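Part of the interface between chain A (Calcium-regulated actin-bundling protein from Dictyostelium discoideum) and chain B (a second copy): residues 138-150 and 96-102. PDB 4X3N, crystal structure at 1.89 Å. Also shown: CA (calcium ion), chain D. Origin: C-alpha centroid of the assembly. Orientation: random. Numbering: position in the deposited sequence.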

ATOM      1  N   GLU A 138       8.093 -11.671 -15.436  1.00 25.78           N
ATOM      2  CA  GLU A 138       8.575 -10.668 -16.406  1.00 25.92           C
ATOM      3  C   GLU A 138       8.568  -9.257 -15.777  1.00 21.84           C
ATOM      4  O   GLU A 138       9.409  -8.474 -16.053  1.00 20.61           O
ATOM      5  CB  GLU A 138       7.717 -10.654 -17.641  1.00 27.33           C
ATOM      6  CG  GLU A 138       8.233  -9.752 -18.755  1.00 27.68           C
ATOM      7  CD  GLU A 138       7.594 -10.115 -20.082  1.00 30.45           C
ATOM      8  OE1 GLU A 138       8.258 -10.844 -20.844  1.00 29.06           O
ATOM      9  OE2 GLU A 138       6.432  -9.719 -20.329  1.00 29.52           O
ATOM     10  N   LEU A 139       7.580  -8.954 -14.967  1.00 22.93           N
ATOM     11  CA  LEU A 139       7.530  -7.609 -14.338  1.00 24.74           C
ATOM     12  C   LEU A 139       8.786  -7.380 -13.527  1.00 24.72           C
ATOM     13  O   LEU A 139       9.429  -6.361 -13.612  1.00 29.52           O
ATOM     14  CB  LEU A 139       6.288  -7.479 -13.414  1.00 24.82           C
ATOM     15  CG  LEU A 139       4.920  -7.608 -14.087  1.00 24.91           C
ATOM     16  CD1 LEU A 139       3.822  -7.241 -13.113  1.00 26.42           C
ATOM     17  CD2 LEU A 139       4.795  -6.758 -15.331  1.00 28.01           C
ATOM     18  N   ARG A 140       9.095  -8.377 -12.715  1.00 24.38           N
ATOM     19  CA  ARG A 140      10.199  -8.424 -11.799  1.00 28.05           C
ATOM     20  C   ARG A 140      11.568  -8.479 -12.472  1.00 27.73           C
ATOM     21  O   ARG A 140      12.482  -7.807 -12.038  1.00 26.27           O
ATOM     22  CB  ARG A 140      10.007  -9.712 -10.976  1.00 32.47           C
ATOM     23  CG  ARG A 140      10.847  -9.887  -9.786  1.00 36.96           C
ATOM     24  CD  ARG A 140      10.366 -11.144  -9.089  1.00 39.35           C
ATOM     25  NE  ARG A 140       9.126 -10.876  -8.356  1.00 39.43           N
ATOM     26  CZ  ARG A 140       8.041 -11.636  -8.414  1.00 38.04           C
ATOM     27  NH1 ARG A 140       8.024 -12.752  -9.164  1.00 36.88           N
ATOM     28  NH2 ARG A 140       6.991 -11.292  -7.662  1.00 38.49           N
ATOM     29  N   GLU A 141      11.690  -9.265 -13.543  1.00 28.55           N
ATOM     30  CA  GLU A 141      12.951  -9.391 -14.262  1.00 26.84           C
ATOM     31  C   GLU A 141      13.204  -8.275 -15.262  1.00 27.10           C
ATOM     32  O   GLU A 141      14.323  -7.871 -15.452  1.00 25.73           O
ATOM     33  CB  GLU A 141      12.969 -10.717 -15.034  1.00 30.65           C
ATOM     34  CG  GLU A 141      13.301 -11.874 -14.107  1.00 39.72           C
ATOM     35  CD  GLU A 141      13.330 -13.227 -14.799  1.00 38.59           C
ATOM     36  OE1 GLU A 141      13.158 -14.243 -14.103  1.00 36.33           O
ATOM     37  OE2 GLU A 141      13.489 -13.250 -16.025  1.00 40.15           O
ATOM     38  N   LYS A 142      12.164  -7.771 -15.905  1.00 27.04           N
ATOM     39  CA  LYS A 142      12.331  -6.905 -17.026  1.00 27.08           C
ATOM     40  C   LYS A 142      11.620  -5.582 -16.928  1.00 25.92           C
ATOM     41  O   LYS A 142      12.188  -4.621 -17.304  1.00 27.26           O
ATOM     42  CB  LYS A 142      11.746  -7.554 -18.230  1.00 29.40           C
ATOM     43  CG  LYS A 142      12.341  -8.924 -18.505  1.00 35.48           C
ATOM     44  CD  LYS A 142      13.759  -8.734 -19.013  1.00 40.27           C
ATOM     45  CE  LYS A 142      14.381 -10.028 -19.517  1.00 45.39           C
ATOM     46  NZ  LYS A 142      13.412 -10.749 -20.398  1.00 47.27           N
ATOM     47  N   VAL A 143      10.368  -5.542 -16.503  1.00 24.29           N
ATOM     48  CA  VAL A 143       9.574  -4.326 -16.656  1.00 22.90           C
ATOM     49  C   VAL A 143       9.861  -3.329 -15.561  1.00 23.30           C
ATOM     50  O   VAL A 143       9.959  -2.121 -15.846  1.00 21.85           O
ATOM     51  CB  VAL A 143       8.075  -4.593 -16.741  1.00 23.57           C
ATOM     52  CG1 VAL A 143       7.263  -3.294 -16.938  1.00 23.41           C
ATOM     53  CG2 VAL A 143       7.772  -5.578 -17.858  1.00 24.12           C
ATOM     54  N   ASP A 144       9.951  -3.823 -14.321  1.00 23.69           N
ATOM     55  CA  ASP A 144      10.173  -2.939 -13.149  1.00 22.65           C
ATOM     56  C   ASP A 144      11.627  -2.528 -12.951  1.00 22.54           C
ATOM     57  O   ASP A 144      12.314  -2.981 -11.974  1.00 24.82           O
ATOM     58  CB  ASP A 144       9.613  -3.584 -11.882  1.00 21.60           C
ATOM     59  CG  ASP A 144       9.744  -2.688 -10.649  1.00 21.28           C
ATOM     60  OD1 ASP A 144       9.832  -1.460 -10.794  1.00 22.42           O
ATOM     61  OD2 ASP A 144       9.739  -3.250  -9.542  1.00 19.85           O
ATOM     62  N   VAL A 145      12.047  -1.572 -13.781  1.00 21.66           N
ATOM     63  CA  VAL A 145      13.435  -1.211 -13.865  1.00 25.37           C
ATOM     64  C   VAL A 145      13.959  -0.362 -12.720  1.00 23.29           C
ATOM     65  O   VAL A 145      15.132  -0.376 -12.475  1.00 20.82           O
ATOM     66  CB  VAL A 145      13.799  -0.611 -15.224  1.00 32.28           C
ATOM     67  CG1 VAL A 145      13.314  -1.544 -16.372  1.00 31.90           C
ATOM     68  CG2 VAL A 145      13.245   0.767 -15.360  1.00 32.96           C
ATOM     69  N   ASN A 146      13.100   0.319 -11.964  1.00 22.21           N
ATOM     70  CA  ASN A 146      13.607   0.979 -10.777  1.00 22.37           C
ATOM     71  C   ASN A 146      13.374   0.200  -9.490  1.00 23.03           C
ATOM     72  O   ASN A 146      13.570   0.742  -8.420  1.00 21.86           O
ATOM     73  CB  ASN A 146      13.057   2.378 -10.679  1.00 22.09           C
ATOM     74  CG  ASN A 146      11.573   2.404 -10.775  1.00 21.96           C
ATOM     75  OD1 ASN A 146      10.934   1.364 -10.790  1.00 20.43           O
ATOM     76  ND2 ASN A 146      11.010   3.597 -10.890  1.00 26.10           N
ATOM     77  N   PHE A 147      12.939  -1.055  -9.599  1.00 20.51           N
ATOM     78  CA  PHE A 147      12.780  -1.963  -8.460  1.00 23.43           C
ATOM     79  C   PHE A 147      11.885  -1.474  -7.336  1.00 24.02           C
ATOM     80  O   PHE A 147      12.212  -1.654  -6.142  1.00 20.97           O
ATOM     81  CB  PHE A 147      14.155  -2.383  -7.938  1.00 27.58           C
ATOM     82  CG  PHE A 147      14.972  -3.120  -8.961  1.00 30.07           C
ATOM     83  CD1 PHE A 147      15.832  -2.457  -9.759  1.00 34.22           C
ATOM     84  CD2 PHE A 147      14.858  -4.476  -9.102  1.00 35.59           C
ATOM     85  CE1 PHE A 147      16.591  -3.135 -10.706  1.00 36.35           C
ATOM     86  CE2 PHE A 147      15.602  -5.165 -10.045  1.00 37.76           C
ATOM     87  CZ  PHE A 147      16.470  -4.477 -10.850  1.00 34.89           C
ATOM     88  N   ASP A 148      10.742  -0.865  -7.715  1.00 21.82           N
ATOM     89  CA  ASP A 148       9.853  -0.338  -6.703  1.00 22.68           C
ATOM     90  C   ASP A 148       8.632  -1.175  -6.512  1.00 24.27           C
ATOM     91  O   ASP A 148       7.775  -0.813  -5.754  1.00 26.99           O
ATOM     92  CB  ASP A 148       9.559   1.171  -6.924  1.00 22.25           C
ATOM     93  CG  ASP A 148       8.736   1.428  -8.170  1.00 21.72           C
ATOM     94  OD1 ASP A 148       8.463   0.473  -8.866  1.00 19.42           O
ATOM     95  OD2 ASP A 148       8.367   2.574  -8.442  1.00 23.18           O
ATOM     96  N   GLY A 149       8.559  -2.317  -7.197  1.00 22.50           N
ATOM     97  CA  GLY A 149       7.380  -3.175  -7.225  1.00 24.20           C
ATOM     98  C   GLY A 149       6.159  -2.541  -7.910  1.00 23.30           C
ATOM     99  O   GLY A 149       5.021  -2.999  -7.701  1.00 24.33           O
ATOM    100  N   ARG A 150       6.377  -1.463  -8.677  1.00 22.05           N
ATOM    101  CA  ARG A 150       5.317  -0.777  -9.385  1.00 21.64           C
ATOM    102  C   ARG A 150       5.611  -0.741 -10.902  1.00 21.74           C
ATOM    103  O   ARG A 150       6.790  -0.736 -11.343  1.00 22.82           O
ATOM    104  CB  ARG A 150       5.180   0.652  -8.889  1.00 21.62           C
ATOM    105  CG  ARG A 150       5.134   0.898  -7.380  1.00 24.03           C
ATOM    106  CD  ARG A 150       3.846   0.489  -6.713  1.00 23.91           C
ATOM    107  NE  ARG A 150       2.694   1.239  -7.208  1.00 22.24           N
ATOM    108  CZ  ARG A 150       1.471   1.137  -6.711  1.00 22.38           C
ATOM    109  NH1 ARG A 150       1.237   0.325  -5.660  1.00 22.28           N
ATOM    110  NH2 ARG A 150       0.469   1.835  -7.246  1.00 20.78           N
TER
ATOM    111  N   PHE B  96       6.226  -8.408   0.195  1.00 18.93           N
ATOM    112  CA  PHE B  96       6.834  -9.623  -0.355  1.00 20.53           C
ATOM    113  C   PHE B  96       7.534  -9.404  -1.694  1.00 19.69           C
ATOM    114  O   PHE B  96       8.549 -10.082  -1.948  1.00 21.79           O
ATOM    115  CB  PHE B  96       5.805 -10.760  -0.469  1.00 21.13           C
ATOM    116  CG  PHE B  96       5.373 -11.358   0.871  1.00 23.54           C
ATOM    117  CD1 PHE B  96       6.002 -11.037   2.061  1.00 24.74           C
ATOM    118  CD2 PHE B  96       4.333 -12.253   0.908  1.00 27.17           C
ATOM    119  CE1 PHE B  96       5.629 -11.610   3.259  1.00 25.23           C
ATOM    120  CE2 PHE B  96       3.929 -12.806   2.094  1.00 28.61           C
ATOM    121  CZ  PHE B  96       4.584 -12.505   3.282  1.00 26.68           C
ATOM    122  N   ASP B  97       7.023  -8.496  -2.544  1.00 19.46           N
ATOM    123  CA  ASP B  97       7.722  -8.207  -3.801  1.00 18.63           C
ATOM    124  C   ASP B  97       9.034  -7.521  -3.558  1.00 18.63           C
ATOM    125  O   ASP B  97      10.034  -7.913  -4.092  1.00 18.41           O
ATOM    126  CB  ASP B  97       6.858  -7.413  -4.788  1.00 19.81           C
ATOM    127  CG  ASP B  97       5.755  -8.233  -5.373  1.00 22.27           C
ATOM    128  OD1 ASP B  97       5.965  -9.442  -5.628  1.00 24.02           O
ATOM    129  OD2 ASP B  97       4.674  -7.687  -5.607  1.00 20.15           O
ATOM    130  N   ILE B  98       9.062  -6.510  -2.690  1.00 17.09           N
ATOM    131  CA  ILE B  98      10.326  -5.888  -2.327  1.00 18.30           C
ATOM    132  C   ILE B  98      11.264  -6.854  -1.563  1.00 19.68           C
ATOM    133  O   ILE B  98      12.491  -6.876  -1.794  1.00 21.55           O
ATOM    134  CB  ILE B  98      10.076  -4.525  -1.575  1.00 19.47           C
ATOM    135  CG1 ILE B  98       9.116  -3.594  -2.392  1.00 20.84           C
ATOM    136  CG2 ILE B  98      11.370  -3.795  -1.291  1.00 19.56           C
ATOM    137  CD1 ILE B  98       9.488  -3.437  -3.885  1.00 21.72           C
ATOM    138  N   ALA B  99      10.695  -7.723  -0.748  1.00 19.70           N
ATOM    139  CA  ALA B  99      11.482  -8.701  -0.038  1.00 20.66           C
ATOM    140  C   ALA B  99      12.200  -9.628  -0.971  1.00 19.92           C
ATOM    141  O   ALA B  99      13.368  -9.980  -0.787  1.00 17.71           O
ATOM    142  CB  ALA B  99      10.601  -9.510   0.867  1.00 20.76           C
ATOM    143  N   LEU B 100      11.531  -9.952  -2.026  1.00 21.08           N
ATOM    144  CA  LEU B 100      12.139 -10.795  -3.006  1.00 23.63           C
ATOM    145  C   LEU B 100      13.307 -10.105  -3.676  1.00 23.60           C
ATOM    146  O   LEU B 100      14.348 -10.718  -3.880  1.00 24.80           O
ATOM    147  CB  LEU B 100      11.064 -11.151  -3.981  1.00 27.33           C
ATOM    148  CG  LEU B 100      11.349 -12.317  -4.837  1.00 32.14           C
ATOM    149  CD1 LEU B 100      10.041 -12.970  -5.280  1.00 33.48           C
ATOM    150  CD2 LEU B 100      12.093 -11.782  -6.033  1.00 38.85           C
ATOM    151  N   TYR B 101      13.172  -8.818  -4.004  1.00 20.94           N
ATOM    152  CA  TYR B 101      14.280  -8.103  -4.582  1.00 20.80           C
ATOM    153  C   TYR B 101      15.455  -8.045  -3.592  1.00 20.93           C
ATOM    154  O   TYR B 101      16.616  -8.154  -4.023  1.00 22.70           O
ATOM    155  CB  TYR B 101      13.915  -6.666  -4.958  1.00 21.36           C
ATOM    156  CG  TYR B 101      13.012  -6.437  -6.146  1.00 22.23           C
ATOM    157  CD1 TYR B 101      13.167  -7.184  -7.347  1.00 25.47           C
ATOM    158  CD2 TYR B 101      12.093  -5.403  -6.146  1.00 25.07           C
ATOM    159  CE1 TYR B 101      12.387  -6.926  -8.452  1.00 26.31           C
ATOM    160  CE2 TYR B 101      11.277  -5.155  -7.261  1.00 24.84           C
ATOM    161  CZ  TYR B 101      11.446  -5.920  -8.413  1.00 25.14           C
ATOM    162  OH  TYR B 101      10.708  -5.711  -9.573  1.00 25.67           O
ATOM    163  N   PHE B 102      15.155  -7.864  -2.304  1.00 20.83           N
ATOM    164  CA  PHE B 102      16.159  -7.855  -1.258  1.00 20.72           C
ATOM    165  C   PHE B 102      16.964  -9.189  -1.227  1.00 22.85           C
ATOM    166  O   PHE B 102      18.194  -9.173  -1.368  1.00 22.51           O
ATOM    167  CB  PHE B 102      15.493  -7.565   0.103  1.00 20.24           C
ATOM    168  CG  PHE B 102      16.278  -8.025   1.307  1.00 18.70           C
ATOM    169  CD1 PHE B 102      17.458  -7.427   1.657  1.00 19.60           C
ATOM    170  CD2 PHE B 102      15.805  -8.995   2.083  1.00 19.38           C
ATOM    171  CE1 PHE B 102      18.173  -7.862   2.791  1.00 22.29           C
ATOM    172  CE2 PHE B 102      16.506  -9.469   3.195  1.00 21.10           C
ATOM    173  CZ  PHE B 102      17.690  -8.878   3.550  1.00 19.88           C
TER
HETATM  174 CA    CA D 301       8.731   0.524 -11.318  1.00 25.66          CA
HETATM  175  O   HOH W   1       9.900  -8.409  -6.739  1.00 28.51           O
HETATM  176  O   HOH W   2       8.044   2.792 -11.038  1.00 19.76           O
HETATM  177  O   HOH W   3       3.821  -5.147  -6.325  1.00 19.35           O

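A calcium-binding loop of chain A, with the end of the helix that leads into it, packs against one face of a helix in chain B; together the two stretches bury 431 Å². Tyr101(B) is the centrepiece, with the largest covered area of any residue here. Its CA-to-CB bond points toward chain A, and its chi1 in the m well carries the ring between Arg140(A), Phe147(A) and the backbone at Gly149(A).

Two direct polar contacts join the stretches. The tyrosine hydroxyl ends at the metal site: Tyr101(B) OH donates to Asp144(A) OD2 at 2.6 Å, a short bond to a buried carboxylate. Asp144(A) is shared between calcium and partner. Its OD1 binds the ion at 2.3 Å, while its OD2 takes both the tyrosine hydroxyl and the backbone of its own loop, Gly149(A) N to Asp144(A) OD2 being 2.8 Å. An aspartate suits this place because its two oxygens can serve the metal and the interface at once. The second is a salt bridge, Arg140(A) NH2 to Asp97(B) OD1, 2.9 Å. The CA-to-CB bond of Arg140(A) points sideways to chain B, but a long side chain, t at chi1 and chi2 and m at chi3, brings the guanidinium to the carboxylate, which lies near the guanidinium plane.

Two waters extend the polar contacts around Asp97(B). Water 1 accepts from Arg140(A) NE at 3.0 Å and donates to Asp97(B) O at 2.7 Å, so the arginine reaches both the side chain and the backbone of this residue. Water 3 donates to Gly149(A) O and to Asp97(B) OD2, each at 2.8 Å. The aspartate thus uses one carboxylate oxygen for the arginine and the other for the loop.

Aromatic and apolar packing surrounds the tyrosine ring. Phe147(A) closes the type I turn that begins at Asp144(A) and turns the edge of its ring to the face of Tyr101(B); the centroids are 5.0 Å apart, the planes stand at 79°, and Phe147(A) CD2 lies 3.5 Å from Tyr101(B) CE1. Phe147(A) CB also sits over that face, 4.3 Å from the ring centroid. The aliphatic part of Arg140(A) fills in beside these groups: CG of Arg140(A) is 3.6 Å from Tyr101(B) CE1, and CD of Arg140(A) is 3.6 Å from Leu100(B) CD2. Leu100(B) CD1 lies over one face of the guanidinium, so the charged group is paired at its edge and has hydrocarbon over one face.

At Gly149(A) the chains come close, its CA lying 6.1 Å from the CA of Asp97(B). Ile98(B) directs its end to this point, with CD1 3.6 Å from Gly149(A) N. Glycine suits the site twice over: its phi of 66° favours it, and an ideal CB would point toward chain B and lie a tight 3.1 Å from Ile98(B) CD1.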